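PDB 3T38: arsenate Reductase from Corynebacterium glutamicum, which probably reduces arsenate to arsenite in a thioredoxin-dependent reaction, on a low molecular weight tyrosine phosphatase fold. Local coordinates for residues 19-24 with 62-67. Numbering follows the deposited sequence.
With D1D ((4S,5S)-1,2-dithiane-4,5-diol), chain C.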
loop_
_atom_site.group_PDB
_atom_site.type_symbol
_atom_site.label_atom_id
_atom_site.label_comp_id
_atom_site.label_asym_id
_atom_site.label_seq_id
_atom_site.Cartn_x
_atom_site.Cartn_y
_atom_site.Cartn_z
ATOM N N ASN A 19 18.674 -8.376 2.582
ATOM C CA ASN A 19 19.807 -9.241 2.206
ATOM C C ASN A 19 19.461 -10.654 2.627
ATOM O O ASN A 19 19.360 -11.553 1.793
ATOM C CB ASN A 19 21.150 -8.748 2.813
ATOM C CG ASN A 19 22.341 -9.720 2.537
ATOM O OD1 ASN A 19 22.146 -10.850 2.063
ATOM N ND2 ASN A 19 23.581 -9.273 2.847
ATOM N N GLU A 20 19.180 -10.814 3.915
ATOM C CA GLU A 20 18.743 -12.085 4.466
ATOM C C GLU A 20 17.551 -12.723 3.736
ATOM O O GLU A 20 17.523 -13.906 3.492
ATOM C CB GLU A 20 18.585 -11.964 5.995
ATOM C CG GLU A 20 19.972 -12.271 6.698
ATOM C CD GLU A 20 20.317 -11.474 7.999
ATOM O OE1 GLU A 20 19.444 -10.758 8.572
ATOM O OE2 GLU A 20 21.493 -11.594 8.447
ATOM N N LEU A 21 16.561 -11.918 3.360
ATOM C CA LEU A 21 15.397 -12.430 2.668
ATOM C C LEU A 21 15.742 -12.779 1.214
ATOM O O LEU A 21 15.231 -13.744 0.680
ATOM C CB LEU A 21 14.348 -11.354 2.669
ATOM C CG LEU A 21 12.931 -11.687 3.082
ATOM C CD1 LEU A 21 12.769 -12.846 4.105
ATOM C CD2 LEU A 21 12.312 -10.371 3.566
ATOM N N ALA A 22 16.572 -11.943 0.576
ATOM C CA ALA A 22 17.102 -12.245 -0.746
ATOM C C ALA A 22 17.601 -13.675 -0.716
ATOM O O ALA A 22 17.254 -14.473 -1.566
ATOM C CB ALA A 22 18.244 -11.301 -1.125
ATOM N N LEU A 23 18.392 -14.006 0.284
ATOM C CA LEU A 23 19.113 -15.296 0.251
ATOM C C LEU A 23 18.157 -16.438 0.587
ATOM O O LEU A 23 18.312 -17.519 0.097
ATOM C CB LEU A 23 20.285 -15.265 1.200
ATOM C CG LEU A 23 21.397 -14.255 0.947
ATOM C CD1 LEU A 23 22.430 -14.375 2.077
ATOM C CD2 LEU A 23 22.076 -14.563 -0.408
ATOM N N THR A 24 17.101 -16.138 1.352
ATOM C CA THR A 24 16.133 -17.144 1.762
ATOM C C THR A 24 15.217 -17.527 0.608
ATOM O O THR A 24 14.940 -18.695 0.402
ATOM C CB THR A 24 15.324 -16.650 2.938
ATOM O OG1 THR A 24 16.224 -16.486 4.030
ATOM C CG2 THR A 24 14.266 -17.683 3.321
ATOM N N PHE A 62 5.141 -8.730 8.189
ATOM C CA PHE A 62 4.283 -8.465 7.022
ATOM C C PHE A 62 4.904 -8.855 5.653
ATOM O O PHE A 62 4.296 -9.557 4.861
ATOM C CB PHE A 62 3.963 -6.979 7.022
ATOM C CG PHE A 62 2.892 -6.586 6.098
ATOM C CD1 PHE A 62 1.871 -7.466 5.761
ATOM C CD2 PHE A 62 2.879 -5.294 5.577
ATOM C CE1 PHE A 62 0.840 -7.031 4.909
ATOM C CE2 PHE A 62 1.883 -4.869 4.716
ATOM C CZ PHE A 62 0.856 -5.742 4.392
ATOM N N ALA A 63 6.117 -8.434 5.381
ATOM C CA ALA A 63 6.793 -8.899 4.173
ATOM C C ALA A 63 6.911 -10.388 4.100
ATOM O O ALA A 63 6.604 -10.934 3.053
ATOM C CB ALA A 63 8.205 -8.232 3.993
ATOM N N LYS A 64 7.389 -11.040 5.158
ATOM C CA LYS A 64 7.556 -12.500 5.183
ATOM C C LYS A 64 6.208 -13.225 4.962
ATOM O O LYS A 64 6.122 -14.227 4.212
ATOM C CB LYS A 64 8.189 -12.958 6.511
ATOM C CG LYS A 64 9.698 -12.611 6.627
ATOM C CD LYS A 64 10.394 -13.270 7.790
ATOM C CE LYS A 64 11.916 -12.998 7.712
ATOM N NZ LYS A 64 12.708 -13.482 8.909
ATOM N N ASP A 65 5.127 -12.695 5.556
ATOM C CA ASP A 65 3.853 -13.312 5.323
ATOM C C ASP A 65 3.433 -13.105 3.892
ATOM O O ASP A 65 2.901 -14.028 3.250
ATOM C CB ASP A 65 2.728 -12.876 6.284
ATOM C CG ASP A 65 1.456 -13.829 6.126
ATOM O OD1 ASP A 65 1.620 -15.051 5.681
ATOM O OD2 ASP A 65 0.319 -13.387 6.391
ATOM N N ARG A 66 3.690 -11.910 3.365
ATOM C CA ARG A 66 3.346 -11.588 1.964
ATOM C C ARG A 66 4.112 -12.440 0.929
ATOM O O ARG A 66 3.526 -12.990 -0.009
ATOM C CB ARG A 66 3.541 -10.103 1.691
ATOM C CG ARG A 66 2.421 -9.242 2.249
ATOM C CD ARG A 66 2.763 -7.788 2.055
ATOM N NE ARG A 66 2.530 -7.456 0.648
ATOM C CZ ARG A 66 2.940 -6.342 0.056
ATOM N NH1 ARG A 66 3.706 -5.465 0.708
ATOM N NH2 ARG A 66 2.602 -6.127 -1.213
ATOM N N LEU A 67 5.398 -12.604 1.143
ATOM C CA LEU A 67 6.186 -13.476 0.257
ATOM C C LEU A 67 5.694 -14.903 0.277
ATOM O O LEU A 67 5.628 -15.489 -0.736
ATOM C CB LEU A 67 7.674 -13.412 0.590
ATOM C CG LEU A 67 8.317 -12.092 0.203
ATOM C CD1 LEU A 67 9.661 -11.882 0.984
ATOM C CD2 LEU A 67 8.550 -12.057 -1.316
HETATM S S1 D1D C . 4.790 -2.850 -4.527
HETATM C C1 D1D C . 5.966 -3.296 -5.846
HETATM C C2 D1D C . 6.061 -4.777 -5.899
HETATM O O2 D1D C . 7.110 -5.091 -6.723
HETATM C C3 D1D C . 6.616 -5.262 -4.581
HETATM O O3 D1D C . 7.374 -6.313 -4.958
HETATM C C4 D1D C . 5.645 -5.778 -3.554
HETATM S S4 D1D C . 4.845 -4.335 -2.778
#
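Leu21 of helix 10-24 packs its CG and CD2 on Leu67 and its CD1 on Lys64, both of helix 55-73, and this small contact illustrates how one leucine can have a greasy, buried side and a side near water that is no looser in distance. On the buried side Leu21 and Leu67 meet tip to tip: CG of Leu21 lies 3.9 Å from CD1 of Leu67, and CD2 of Leu21 is 4.0 Å from the same methyl. Both leucines also rest on Ile34 of helix 31-49, so the pair belongs to an apolar core shared by three helices. The other branch of Leu21 turns to the solvent-facing side, where its CD1 touches CE of Lys64 at 3.7 Å. Lys64 lends only its hydrocarbon to this contact. Its chain starts with CG beside the backbone N (chi1 -73°) and then runs extended, which lays it along the leucine methyl, CG and CE both touching it, and leaves NZ to a salt bridge with Glu60 on its own helix.

No hydrogen bond spans the two segments, and the backbones stay apart, with the CA atoms of Leu21 and Lys64 8.2 Å from each other. On another side of helix 55-73, Arg66 places NH2 3.3 Å from S4 of the bound dithiane-diol, while its NE forms a salt bridge with Asp149 and its NH1 a hydrogen bond with Ser41. Apolar packing, edged by the aliphatic part of a lysine, thus joins segments 19-24 and 62-67 within the three-helix packing of 10-24, 31-49 and 55-73 in the protein-tyrosine-phosphatase-like N-terminal domain.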